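PDB 3QAY: endolysin from Clostridium phage phiCD27, which probably cleaves the amide bond between N-acetylmuramic acid and L-alanine in the peptidoglycan of Clostridium difficile, using a zinc ion held in its catalytic domain. Local coordinates for residues A17-D22 with N63-Y68; A35-D40 with L161-I166; K48-I53 with G76-L81; T118-R123 with Y155-K160. All coordinates share one frame; numbering follows the deposited sequence.

Contact 1: A17-D22 with N63-Y68; sequences ACTSAD and NEEKSY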
loop_
_atom_site.group_PDB
_atom_site.type_symbol
_atom_site.label_atom_id
_atom_site.label_comp_id
_atom_site.label_asym_id
_atom_site.label_seq_id
_atom_site.Cartn_x
_atom_site.Cartn_y
_atom_site.Cartn_z
ATOM N N ALA A 17 -17.715 7.043 9.587
ATOM C CA ALA A 17 -17.462 5.634 9.309
ATOM C C ALA A 17 -16.154 5.506 8.548
ATOM O O ALA A 17 -15.909 6.244 7.590
ATOM C CB ALA A 17 -18.601 5.026 8.505
ATOM N N CYS A 18 -15.311 4.572 8.977
ATOM C CA CYS A 18 -14.069 4.277 8.265
ATOM C C CYS A 18 -14.294 3.093 7.328
ATOM O O CYS A 18 -14.814 2.061 7.742
ATOM C CB CYS A 18 -12.952 3.955 9.244
ATOM S SG CYS A 18 -11.362 3.767 8.441
ATOM N N THR A 19 -13.890 3.236 6.071
ATOM C CA THR A 19 -14.224 2.239 5.056
ATOM C C THR A 19 -13.218 1.079 5.001
ATOM O O THR A 19 -13.399 0.129 4.230
ATOM C CB THR A 19 -14.348 2.892 3.675
ATOM O OG1 THR A 19 -13.083 3.445 3.282
ATOM C CG2 THR A 19 -15.411 3.990 3.707
ATOM N N SER A 20 -12.175 1.148 5.829
ATOM C CA SER A 20 -11.121 0.136 5.826
ATOM C C SER A 20 -11.479 -1.052 6.710
ATOM O O SER A 20 -12.427 -0.993 7.498
ATOM C CB SER A 20 -9.793 0.750 6.294
ATOM O OG SER A 20 -9.718 0.875 7.704
ATOM N N ALA A 21 -10.706 -2.130 6.584
ATOM C CA ALA A 21 -10.771 -3.218 7.556
ATOM C C ALA A 21 -10.317 -2.699 8.922
ATOM O O ALA A 21 -9.562 -1.724 9.009
ATOM C CB ALA A 21 -9.916 -4.391 7.120
ATOM N N ASP A 22 -10.796 -3.349 9.977
ATOM C CA ASP A 22 -10.491 -2.974 11.357
ATOM C C ASP A 22 -10.349 -4.230 12.213
ATOM O O ASP A 22 -11.268 -5.042 12.282
ATOM C CB ASP A 22 -11.606 -2.086 11.921
ATOM C CG ASP A 22 -11.222 -1.425 13.235
ATOM O OD1 ASP A 22 -10.142 -0.810 13.297
ATOM O OD2 ASP A 22 -12.010 -1.510 14.204
ATOM N N ASN A 63 -17.743 5.500 -2.715
ATOM C CA ASN A 63 -17.611 5.672 -4.162
ATOM C C ASN A 63 -16.751 6.877 -4.536
ATOM O O ASN A 63 -16.137 6.893 -5.603
ATOM C CB ASN A 63 -18.993 5.770 -4.821
ATOM C CG ASN A 63 -19.796 4.484 -4.685
ATOM O OD1 ASN A 63 -20.959 4.503 -4.276
ATOM N ND2 ASN A 63 -19.171 3.357 -5.020
ATOM N N GLU A 64 -16.679 7.862 -3.642
ATOM C CA GLU A 64 -15.879 9.065 -3.878
ATOM C C GLU A 64 -14.351 8.850 -3.747
ATOM O O GLU A 64 -13.574 9.727 -4.123
ATOM C CB GLU A 64 -16.359 10.195 -2.963
ATOM C CG GLU A 64 -17.804 10.632 -3.246
ATOM C CD GLU A 64 -18.367 11.567 -2.186
ATOM O OE1 GLU A 64 -17.805 12.661 -1.984
ATOM O OE2 GLU A 64 -19.393 11.206 -1.567
ATOM N N GLU A 65 -13.924 7.696 -3.231
ATOM C CA GLU A 65 -12.491 7.385 -3.122
ATOM C C GLU A 65 -11.856 7.271 -4.516
ATOM O O GLU A 65 -10.772 7.813 -4.768
ATOM C CB GLU A 65 -12.267 6.096 -2.316
ATOM C CG GLU A 65 -12.682 6.196 -0.845
ATOM C CD GLU A 65 -12.685 4.847 -0.112
ATOM O OE1 GLU A 65 -12.227 3.831 -0.679
ATOM O OE2 GLU A 65 -13.154 4.808 1.044
ATOM N N LYS A 66 -12.546 6.571 -5.413
ATOM C CA LYS A 66 -12.128 6.455 -6.810
ATOM C C LYS A 66 -12.074 7.824 -7.491
ATOM O O LYS A 66 -11.054 8.191 -8.075
ATOM C CB LYS A 66 -13.087 5.528 -7.569
ATOM C CG LYS A 66 -12.757 5.337 -9.048
ATOM C CD LYS A 66 -13.654 4.287 -9.689
ATOM C CE LYS A 66 -13.283 4.072 -11.145
ATOM N NZ LYS A 66 -14.068 2.982 -11.779
ATOM N N SER A 67 -13.172 8.572 -7.399
ATOM C CA SER A 67 -13.289 9.890 -8.026
ATOM C C SER A 67 -12.229 10.869 -7.539
ATOM O O SER A 67 -11.797 11.739 -8.290
ATOM C CB SER A 67 -14.672 10.489 -7.755
ATOM O OG SER A 67 -15.689 9.525 -7.928
ATOM N N TYR A 68 -11.819 10.731 -6.279
ATOM C CA TYR A 68 -10.764 11.571 -5.724
ATOM C C TYR A 68 -9.378 11.127 -6.200
ATOM O O TYR A 68 -8.589 11.947 -6.660
ATOM C CB TYR A 68 -10.813 11.561 -4.193
ATOM C CG TYR A 68 -9.757 12.429 -3.546
ATOM C CD1 TYR A 68 -9.911 13.810 -3.472
ATOM C CD2 TYR A 68 -8.598 11.869 -3.015
ATOM C CE1 TYR A 68 -8.941 14.608 -2.881
ATOM C CE2 TYR A 68 -7.625 12.659 -2.426
ATOM C CZ TYR A 68 -7.796 14.022 -2.370
ATOM O OH TYR A 68 -6.830 14.796 -1.778
#

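Contact 2: A35-D40 with L161-I166; sequences APVLAD and LGHEGI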
loop_
_atom_site.group_PDB
_atom_site.type_symbol
_atom_site.label_atom_id
_atom_site.label_comp_id
_atom_site.label_asym_id
_atom_site.label_seq_id
_atom_site.Cartn_x
_atom_site.Cartn_y
_atom_site.Cartn_z
ATOM N N ALA A 35 2.497 5.663 5.175
ATOM C CA ALA A 35 2.683 6.318 3.871
ATOM C C ALA A 35 3.824 7.350 3.842
ATOM O O ALA A 35 4.685 7.275 2.970
ATOM C CB ALA A 35 1.367 6.948 3.390
ATOM N N PRO A 36 3.835 8.310 4.791
ATOM C CA PRO A 36 4.913 9.310 4.842
ATOM C C PRO A 36 6.292 8.741 5.183
ATOM O O PRO A 36 7.296 9.259 4.709
ATOM C CB PRO A 36 4.448 10.282 5.925
ATOM C CG PRO A 36 3.445 9.552 6.705
ATOM C CD PRO A 36 2.782 8.609 5.775
ATOM N N VAL A 37 6.339 7.685 5.984
ATOM C CA VAL A 37 7.598 6.994 6.269
ATOM C C VAL A 37 8.110 6.282 5.005
ATOM O O VAL A 37 9.312 6.332 4.693
ATOM C CB VAL A 37 7.433 5.987 7.418
ATOM C CG1 VAL A 37 8.726 5.195 7.644
ATOM C CG2 VAL A 37 7.013 6.708 8.698
ATOM N N LEU A 38 7.199 5.635 4.279
ATOM C CA LEU A 38 7.539 4.969 3.013
ATOM C C LEU A 38 8.066 5.969 1.983
ATOM O O LEU A 38 9.059 5.705 1.313
ATOM C CB LEU A 38 6.321 4.229 2.439
ATOM C CG LEU A 38 6.498 3.441 1.136
ATOM C CD1 LEU A 38 7.633 2.416 1.260
ATOM C CD2 LEU A 38 5.202 2.752 0.714
ATOM N N ALA A 39 7.386 7.110 1.858
ATOM C CA ALA A 39 7.822 8.191 0.965
ATOM C C ALA A 39 9.249 8.648 1.274
ATOM O O ALA A 39 10.083 8.754 0.373
ATOM C CB ALA A 39 6.853 9.379 1.045
ATOM N N ASP A 40 9.519 8.912 2.548
ATOM C CA ASP A 40 10.838 9.366 2.983
ATOM C C ASP A 40 11.931 8.332 2.712
ATOM O O ASP A 40 13.073 8.690 2.404
ATOM C CB ASP A 40 10.821 9.710 4.479
ATOM C CG ASP A 40 10.177 11.054 4.771
ATOM O OD1 ASP A 40 9.956 11.848 3.834
ATOM O OD2 ASP A 40 9.903 11.316 5.960
ATOM N N LEU A 161 9.202 -4.387 13.660
ATOM C CA LEU A 161 9.900 -3.756 12.529
ATOM C C LEU A 161 9.806 -2.236 12.590
ATOM O O LEU A 161 10.772 -1.535 12.287
ATOM C CB LEU A 161 9.319 -4.221 11.188
ATOM C CG LEU A 161 9.955 -5.418 10.495
ATOM C CD1 LEU A 161 10.191 -6.546 11.469
ATOM C CD2 LEU A 161 9.074 -5.865 9.348
ATOM N N GLY A 162 8.635 -1.740 12.972
ATOM C CA GLY A 162 8.346 -0.306 12.921
ATOM C C GLY A 162 8.009 0.122 11.507
ATOM O O GLY A 162 8.196 -0.646 10.555
ATOM N N HIS A 163 7.513 1.347 11.351
ATOM C CA HIS A 163 7.144 1.847 10.017
ATOM C C HIS A 163 8.349 1.836 9.069
ATOM O O HIS A 163 8.223 1.512 7.886
ATOM C CB HIS A 163 6.566 3.257 10.097
ATOM C CG HIS A 163 5.344 3.363 10.955
ATOM N ND1 HIS A 163 4.353 2.408 10.956
ATOM C CD2 HIS A 163 4.948 4.317 11.828
ATOM C CE1 HIS A 163 3.397 2.770 11.790
ATOM N NE2 HIS A 163 3.733 3.924 12.334
ATOM N N GLU A 164 9.510 2.190 9.610
ATOM C CA GLU A 164 10.775 2.229 8.869
ATOM C C GLU A 164 11.200 0.846 8.401
ATOM O O GLU A 164 11.714 0.687 7.291
ATOM C CB GLU A 164 11.847 2.820 9.776
ATOM C CG GLU A 164 13.261 2.853 9.251
ATOM C CD GLU A 164 14.171 3.520 10.255
ATOM O OE1 GLU A 164 14.902 2.809 10.981
ATOM O OE2 GLU A 164 14.100 4.756 10.353
ATOM N N GLY A 165 11.000 -0.149 9.262
ATOM C CA GLY A 165 11.293 -1.540 8.927
ATOM C C GLY A 165 10.426 -2.079 7.804
ATOM O O GLY A 165 10.918 -2.779 6.923
ATOM N N ILE A 166 9.131 -1.779 7.850
ATOM C CA ILE A 166 8.208 -2.156 6.774
ATOM C C ILE A 166 8.553 -1.396 5.493
ATOM O O ILE A 166 8.621 -1.984 4.415
ATOM C CB ILE A 166 6.739 -1.850 7.154
ATOM C CG1 ILE A 166 6.257 -2.813 8.235
ATOM C CG2 ILE A 166 5.821 -1.939 5.915
ATOM C CD1 ILE A 166 5.701 -4.115 7.702
#

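Contact 3: K48-I53 with G76-L81; sequences KVDVII and GGYDLL. With PO4 (phosphate ion), chain G.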
loop_
_atom_site.group_PDB
_atom_site.type_symbol
_atom_site.label_atom_id
_atom_site.label_comp_id
_atom_site.label_asym_id
_atom_site.label_seq_id
_atom_site.Cartn_x
_atom_site.Cartn_y
_atom_site.Cartn_z
ATOM N N LYS A 48 11.370 10.908 -6.217
ATOM C CA LYS A 48 10.377 11.891 -5.832
ATOM C C LYS A 48 9.066 11.166 -5.556
ATOM O O LYS A 48 8.685 10.254 -6.296
ATOM C CB LYS A 48 10.192 12.953 -6.911
ATOM C CG LYS A 48 11.231 14.070 -6.854
ATOM C CD LYS A 48 10.968 15.134 -7.925
ATOM C CE LYS A 48 9.737 16.003 -7.627
ATOM N NZ LYS A 48 9.898 16.858 -6.415
ATOM N N VAL A 49 8.394 11.576 -4.483
ATOM C CA VAL A 49 7.186 10.910 -4.020
ATOM C C VAL A 49 6.097 11.910 -3.654
ATOM O O VAL A 49 6.367 12.932 -3.012
ATOM C CB VAL A 49 7.461 10.037 -2.777
ATOM C CG1 VAL A 49 6.205 9.251 -2.391
ATOM C CG2 VAL A 49 8.615 9.097 -3.026
ATOM N N ASP A 50 4.877 11.603 -4.091
ATOM C CA ASP A 50 3.668 12.283 -3.649
ATOM C C ASP A 50 2.800 11.280 -2.922
ATOM O O ASP A 50 2.562 10.179 -3.421
ATOM C CB ASP A 50 2.866 12.821 -4.839
ATOM C CG ASP A 50 3.553 13.959 -5.542
ATOM O OD1 ASP A 50 4.351 14.674 -4.898
ATOM O OD2 ASP A 50 3.284 14.142 -6.749
ATOM N N VAL A 51 2.324 11.665 -1.745
ATOM C CA VAL A 51 1.421 10.835 -0.971
ATOM C C VAL A 51 0.012 11.375 -1.150
ATOM O O VAL A 51 -0.223 12.571 -0.946
ATOM C CB VAL A 51 1.791 10.842 0.527
ATOM C CG1 VAL A 51 0.734 10.098 1.335
ATOM C CG2 VAL A 51 3.171 10.227 0.736
ATOM N N ILE A 52 -0.916 10.500 -1.535
ATOM C CA ILE A 52 -2.316 10.876 -1.730
ATOM C C ILE A 52 -3.178 10.176 -0.698
ATOM O O ILE A 52 -3.284 8.955 -0.700
ATOM C CB ILE A 52 -2.841 10.479 -3.138
ATOM C CG1 ILE A 52 -1.978 11.089 -4.246
ATOM C CG2 ILE A 52 -4.299 10.905 -3.306
ATOM C CD1 ILE A 52 -1.912 12.582 -4.218
ATOM N N ILE A 53 -3.790 10.953 0.187
ATOM C CA ILE A 53 -4.700 10.422 1.190
ATOM C C ILE A 53 -6.022 11.157 1.036
ATOM O O ILE A 53 -6.044 12.382 0.874
ATOM C CB ILE A 53 -4.151 10.620 2.619
ATOM C CG1 ILE A 53 -2.700 10.135 2.701
ATOM C CG2 ILE A 53 -5.020 9.875 3.629
ATOM C CD1 ILE A 53 -2.084 10.173 4.100
ATOM N N GLY A 76 -0.291 13.396 -12.351
ATOM C CA GLY A 76 1.026 13.625 -11.764
ATOM C C GLY A 76 2.226 13.115 -12.546
ATOM O O GLY A 76 3.360 13.340 -12.135
ATOM N N GLY A 77 1.996 12.430 -13.665
ATOM C CA GLY A 77 3.092 11.882 -14.472
ATOM C C GLY A 77 4.009 10.974 -13.671
ATOM O O GLY A 77 5.213 11.221 -13.572
ATOM N N TYR A 78 3.443 9.922 -13.092
ATOM C CA TYR A 78 4.197 9.027 -12.219
ATOM C C TYR A 78 4.754 7.835 -12.986
ATOM O O TYR A 78 4.147 7.360 -13.940
ATOM C CB TYR A 78 3.318 8.520 -11.075
ATOM C CG TYR A 78 2.776 9.605 -10.183
ATOM C CD1 TYR A 78 3.601 10.273 -9.288
ATOM C CD2 TYR A 78 1.430 9.954 -10.221
ATOM C CE1 TYR A 78 3.106 11.268 -8.462
ATOM C CE2 TYR A 78 0.920 10.944 -9.392
ATOM C CZ TYR A 78 1.768 11.603 -8.519
ATOM O OH TYR A 78 1.276 12.591 -7.700
ATOM N N ASP A 79 5.909 7.353 -12.552
ATOM C CA ASP A 79 6.469 6.114 -13.076
ATOM C C ASP A 79 5.851 4.910 -12.377
ATOM O O ASP A 79 5.830 3.817 -12.938
ATOM C CB ASP A 79 7.987 6.101 -12.905
ATOM C CG ASP A 79 8.648 7.301 -13.546
ATOM O OD1 ASP A 79 8.359 7.582 -14.724
ATOM O OD2 ASP A 79 9.444 7.970 -12.867
ATOM N N LEU A 80 5.326 5.119 -11.168
ATOM C CA LEU A 80 4.814 4.026 -10.343
ATOM C C LEU A 80 3.784 4.497 -9.304
ATOM O O LEU A 80 3.982 5.505 -8.624
ATOM C CB LEU A 80 5.982 3.318 -9.639
ATOM C CG LEU A 80 5.651 2.089 -8.785
ATOM C CD1 LEU A 80 5.012 0.991 -9.615
ATOM C CD2 LEU A 80 6.908 1.560 -8.085
ATOM N N LEU A 81 2.694 3.743 -9.184
ATOM C CA LEU A 81 1.702 3.937 -8.130
ATOM C C LEU A 81 1.729 2.762 -7.158
ATOM O O LEU A 81 1.763 1.606 -7.579
ATOM C CB LEU A 81 0.302 4.067 -8.734
ATOM C CG LEU A 81 -0.902 3.999 -7.783
ATOM C CD1 LEU A 81 -0.851 5.114 -6.742
ATOM C CD2 LEU A 81 -2.203 4.049 -8.579
HETATM P P PO4 G . 3.786 14.528 0.211
HETATM O O1 PO4 G . 2.725 15.044 1.148
HETATM O O2 PO4 G . 4.396 13.290 0.824
HETATM O O3 PO4 G . 3.180 14.231 -1.138
HETATM O O4 PO4 G . 4.857 15.572 0.010
#

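Contact 4: T118-R123 with Y155-K160; sequences TVFKNR and YDKAKK. With PO4 (phosphate ion), chain H.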
loop_
_atom_site.group_PDB
_atom_site.type_symbol
_atom_site.label_atom_id
_atom_site.label_comp_id
_atom_site.label_asym_id
_atom_site.label_seq_id
_atom_site.Cartn_x
_atom_site.Cartn_y
_atom_site.Cartn_z
ATOM N N THR A 118 10.570 -12.055 4.222
ATOM C CA THR A 118 11.637 -12.251 5.194
ATOM C C THR A 118 11.142 -12.163 6.648
ATOM O O THR A 118 11.812 -12.649 7.569
ATOM C CB THR A 118 12.745 -11.205 4.974
ATOM O OG1 THR A 118 13.976 -11.680 5.534
ATOM C CG2 THR A 118 12.360 -9.879 5.607
ATOM N N VAL A 119 9.981 -11.536 6.844
ATOM C CA VAL A 119 9.381 -11.343 8.169
ATOM C C VAL A 119 7.977 -11.956 8.280
ATOM O O VAL A 119 7.650 -12.600 9.277
ATOM C CB VAL A 119 9.293 -9.844 8.499
ATOM C CG1 VAL A 119 8.581 -9.621 9.822
ATOM C CG2 VAL A 119 10.700 -9.235 8.512
ATOM N N PHE A 120 7.160 -11.744 7.253
ATOM C CA PHE A 120 5.806 -12.281 7.191
ATOM C C PHE A 120 5.743 -13.522 6.300
ATOM O O PHE A 120 6.701 -13.849 5.594
ATOM C CB PHE A 120 4.860 -11.222 6.616
ATOM C CG PHE A 120 4.845 -9.941 7.389
ATOM C CD1 PHE A 120 4.034 -9.803 8.504
ATOM C CD2 PHE A 120 5.646 -8.872 7.007
ATOM C CE1 PHE A 120 4.026 -8.627 9.229
ATOM C CE2 PHE A 120 5.640 -7.688 7.728
ATOM C CZ PHE A 120 4.829 -7.562 8.841
ATOM N N LYS A 121 4.602 -14.203 6.324
ATOM C CA LYS A 121 4.337 -15.262 5.354
ATOM C C LYS A 121 4.237 -14.642 3.959
ATOM O O LYS A 121 3.475 -13.696 3.762
ATOM C CB LYS A 121 3.030 -15.976 5.692
ATOM C CG LYS A 121 2.600 -17.024 4.673
ATOM C CD LYS A 121 1.204 -17.527 4.982
ATOM C CE LYS A 121 0.838 -18.715 4.123
ATOM N NZ LYS A 121 1.487 -19.972 4.601
ATOM N N ASN A 122 5.006 -15.161 3.004
ATOM C CA ASN A 122 4.907 -14.705 1.617
ATOM C C ASN A 122 3.726 -15.391 0.937
ATOM O O ASN A 122 3.834 -16.539 0.512
ATOM C CB ASN A 122 6.207 -14.985 0.849
ATOM C CG ASN A 122 6.210 -14.381 -0.552
ATOM O OD1 ASN A 122 5.169 -13.978 -1.086
ATOM N ND2 ASN A 122 7.392 -14.315 -1.156
ATOM N N ARG A 123 2.604 -14.681 0.847
ATOM C CA ARG A 123 1.399 -15.209 0.194
ATOM C C ARG A 123 1.498 -15.165 -1.332
ATOM O O ARG A 123 0.709 -15.808 -2.016
ATOM C CB ARG A 123 0.145 -14.450 0.655
ATOM C CG ARG A 123 -0.114 -14.539 2.159
ATOM C CD ARG A 123 -1.148 -13.515 2.628
ATOM N NE ARG A 123 -2.483 -13.765 2.081
ATOM C CZ ARG A 123 -3.350 -14.664 2.543
ATOM N NH1 ARG A 123 -3.052 -15.438 3.585
ATOM N NH2 ARG A 123 -4.534 -14.796 1.949
ATOM N N TYR A 155 0.647 -8.124 13.450
ATOM C CA TYR A 155 0.767 -6.750 13.937
ATOM C C TYR A 155 1.920 -6.597 14.941
ATOM O O TYR A 155 2.596 -5.563 14.957
ATOM C CB TYR A 155 -0.553 -6.274 14.549
ATOM C CG TYR A 155 -0.572 -4.811 14.963
ATOM C CD1 TYR A 155 -0.038 -3.822 14.145
ATOM C CD2 TYR A 155 -1.154 -4.419 16.160
ATOM C CE1 TYR A 155 -0.069 -2.482 14.524
ATOM C CE2 TYR A 155 -1.191 -3.088 16.540
ATOM C CZ TYR A 155 -0.646 -2.125 15.723
ATOM O OH TYR A 155 -0.687 -0.807 16.110
ATOM N N ASP A 156 2.146 -7.623 15.760
ATOM C CA ASP A 156 3.309 -7.643 16.657
ATOM C C ASP A 156 4.621 -7.599 15.864
ATOM O O ASP A 156 5.557 -6.906 16.255
ATOM C CB ASP A 156 3.293 -8.879 17.564
ATOM C CG ASP A 156 2.228 -8.800 18.648
ATOM O OD1 ASP A 156 1.723 -7.692 18.928
ATOM O OD2 ASP A 156 1.903 -9.852 19.227
ATOM N N LYS A 157 4.684 -8.334 14.757
ATOM C CA LYS A 157 5.849 -8.272 13.868
ATOM C C LYS A 157 6.026 -6.868 13.296
ATOM O O LYS A 157 7.141 -6.361 13.242
ATOM C CB LYS A 157 5.729 -9.271 12.721
ATOM C CG LYS A 157 5.987 -10.720 13.103
ATOM C CD LYS A 157 5.649 -11.627 11.925
ATOM C CE LYS A 157 5.977 -13.080 12.216
ATOM N NZ LYS A 157 5.640 -13.941 11.062
ATOM N N ALA A 158 4.921 -6.248 12.890
ATOM C CA ALA A 158 4.949 -4.910 12.299
ATOM C C ALA A 158 5.453 -3.877 13.295
ATOM O O ALA A 158 6.301 -3.049 12.957
ATOM C CB ALA A 158 3.554 -4.517 11.791
ATOM N N LYS A 159 4.927 -3.926 14.516
ATOM C CA LYS A 159 5.397 -3.054 15.594
ATOM C C LYS A 159 6.861 -3.321 15.990
ATOM O O LYS A 159 7.557 -2.411 16.441
ATOM C CB LYS A 159 4.480 -3.162 16.812
ATOM C CG LYS A 159 3.118 -2.521 16.594
ATOM C CD LYS A 159 2.295 -2.462 17.877
ATOM C CE LYS A 159 1.813 -3.836 18.318
ATOM N NZ LYS A 159 1.025 -3.769 19.578
ATOM N N LYS A 160 7.327 -4.554 15.810
ATOM C CA LYS A 160 8.745 -4.871 16.008
ATOM C C LYS A 160 9.597 -4.211 14.921
ATOM O O LYS A 160 10.577 -3.535 15.226
ATOM C CB LYS A 160 8.967 -6.388 16.044
ATOM C CG LYS A 160 10.417 -6.823 16.188
ATOM C CD LYS A 160 10.523 -8.284 16.633
ATOM C CE LYS A 160 11.967 -8.775 16.637
ATOM N NZ LYS A 160 12.150 -9.963 17.540
HETATM P P PO4 H . 5.178 -20.521 4.023
HETATM O O1 PO4 H . 4.322 -20.054 5.178
HETATM O O2 PO4 H . 5.464 -22.004 4.170
HETATM O O3 PO4 H . 4.499 -20.268 2.700
HETATM O O4 PO4 H . 6.487 -19.768 4.066
#

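Contact 1: A17-D22 with N63-Y68
T19 and E65 meet through a single polar contact. The hydroxyl of T19 donates to the carboxylate of E65, with OG1 2.6 Å from OE2, a short bond between two side chains that reach for each other from opposite directions. The carboxylate receives it on the syn lone pair of OE2, the side facing its other oxygen, and T19 OG1 lies 4.1 Å from E65 OE1, so one carboxylate oxygen does the gripping. In T19 the first torsion (chi1 63°) sets OG1 between the backbone N and the carbonyl carbon and swings CG2 beside the backbone N. The methyl then flanks the bond, with T19 CG2 3.6 Å from E65 OE2. E65 spans the distance by stretching out: beyond CG its chain is extended (chi2 170°), which carries the carboxylate off helix 64-75 and across to the loop, bridging the 9.8 Å between T19 CA and E65 CA. S11 completes a small network. Its backbone N bonds to T19 OG1 and its hydroxyl to E65 OE2, so the threonine hydroxyl and OE2 of the buried E65 each have a second partner. Next along the loop, S20 OG reaches forward to A21 O at 2.9 Å, the donor tilted 35° from the carbonyl plane, and also bonds to Y28 N. The backbone N of A21 in turn bonds to E27 OE1. E27 binds zinc with H10 and H85, and the T19 side chain lies about 8 Å from the metal. The contact thus ties helix 64-75 to a loop beside the His-Glu-His zinc site of an amidase-family alpha/beta domain.

Contact 2: A35-D40 with L161-I166
V37 meets H163 with the two side chains crossing at about a right angle, and the branched end of the valine does nearly all the touching. Both methyls straddle the beta carbon of the histidine: V37 CG2 lies 3.8 Å from H163 CB, and V37 CG1 is at a similar distance from the same atom. CG1 also presses on the backbone beyond, 3.7 Å from H163 C, and the backbone N of E164 is equally near. This follows from the valine torsion (chi1 176°), which sets CG1 anti to the backbone N and CG2 beside it, so that both methyls reach H163 CB and CG1 alone goes on to the backbone. The imidazole itself is approached obliquely by CG2. In H163 the ring carbon CG sits beside the backbone N (chi1 -59°), which carries the ring along helix 27-44 toward Y30, S33 and L34; the planes of the H163 and Y30 rings meet at about 65°. The two segments belong to helices 27-44 and 152-175, packed against each other on one side of the mixed sheet of this amidase-type alpha/beta fold. V37 and E164 mark their nearest backbone approach here, CA to CA 6.3 Å. E164 contributes through its backbone and the base of its side chain, its CA–CB bond pointing away from the valine and its carboxylate lying at the surface. Farther along, V37 also touches A167, while L38 leans on I170 and V171. On the sheet side of helix 27-44, A35 and A39 rest on I6 of strand 3-8 and V51 of strand 48-52.

Contact 3: K48-I53 with G76-L81
The phenol of Y78 donates to the carboxylate of D50, OH to OD2 at 2.7 Å, and this is the direct bond between the two segments. OD2 accepts on its anti lone pair, away from the other oxygen, and it sits at the edge of the ring near its plane. The carboxylate is turned almost square to the tyrosine, the two planes 85° apart, and D50 CB comes 3.3 Å from Y78 OH. D50 places CG beside its backbone N (chi1 -69°) with its CA–CB bond directed toward the turn that carries Y78. On the tyrosine, one face is covered from its own segment: G76 O stands 4.0 Å above the plane, over the ring centre, and also accepts a hydrogen bond from K3 NZ. Strand 48-52, at an edge of the six-stranded mixed sheet, helix 64-75 and the parallel strand 80-87 form a beta-alpha-beta crossover, with Y78 in the loop that leaves the helix. Strand 3-8 lies between the two strands: D50 pairs through its backbone with I4 and I6, and Y78 packs on C5, so the aspartate-tyrosine bond reaches past the intervening strand. A phosphate ion, probably from the crystallisation liquor, binds V51 N through O3 at 2.8 Å, with an N-H...O angle of 166°. R43 of helix 27-44 bonds to the same ion through NH2, which also donates to V49 O.

Contact 4: T118-R123 with Y155-K160
K157 reaches across to V119 with its ammonium group: NZ donates to the backbone O of V119 at 3.0 Å, lying in the carbonyl plane at a C=O...N angle of 153°. An extended chain makes the span possible; after CG leaves beside the backbone N, every later torsion of K157 is near 180°, so the nitrogen is delivered well clear of its helix. The bond supplies an acceptor for the charged end of the lysine and a donor for a carbonyl in a loop. A separate hydrogen bond runs from K121 NZ to O1 of a phosphate ion, probably from the crystallisation liquor, at 2.9 Å. Apolar contacts run along the chain of K157. V119 and K157 slide past each other in opposite directions, bringing V119 CG1 4.1 Å from K157 CB. F120 passes the lysine in the same manner, with its CE1 3.9 Å from K157 CB, and the ring meets that carbon obliquely. At the end of the ring, F120 CZ lies 4.4 Å from A158 CB. One face of the phenyl is flanked within the loop by V119 CG1, 4.1 Å above the plane and offset toward the rim, so valine, phenylalanine and the aliphatic part of lysine pack together. The loop joins helix 103-116 to the outermost strand 122-127; K121, just before the strand, and R123 bond to S96 through their backbones, and R123 forms a salt bridge with E97. Helix 152-175 supplies the other side: its L161 and I166 continue the packing onto V119 and F120, while A158 and Y155 rest on F147 of strand 140-148.

How the contacts relate
The four contacts belong to one alpha/beta domain built on a six-stranded mixed sheet. Contacts 2 and 4 share helix 152-175, with centres 14 Å apart, and touch each other along it. Contacts 2 and 3 meet where helix 27-44 packs on strand 48-52, their centres 16 Å apart. Contact 1 touches contact 3 through Y68, which packs on I52 and I53. Contacts 3 and 4 reach opposite outermost strands of the sheet, their centres 26 Å apart. Along the chain contacts 1 and 3 alternate and precede contact 4, while contact 2 spans from 35-40 to 161-166, joining an early and a late helix of the domain; contact 1 lies close to the zinc site.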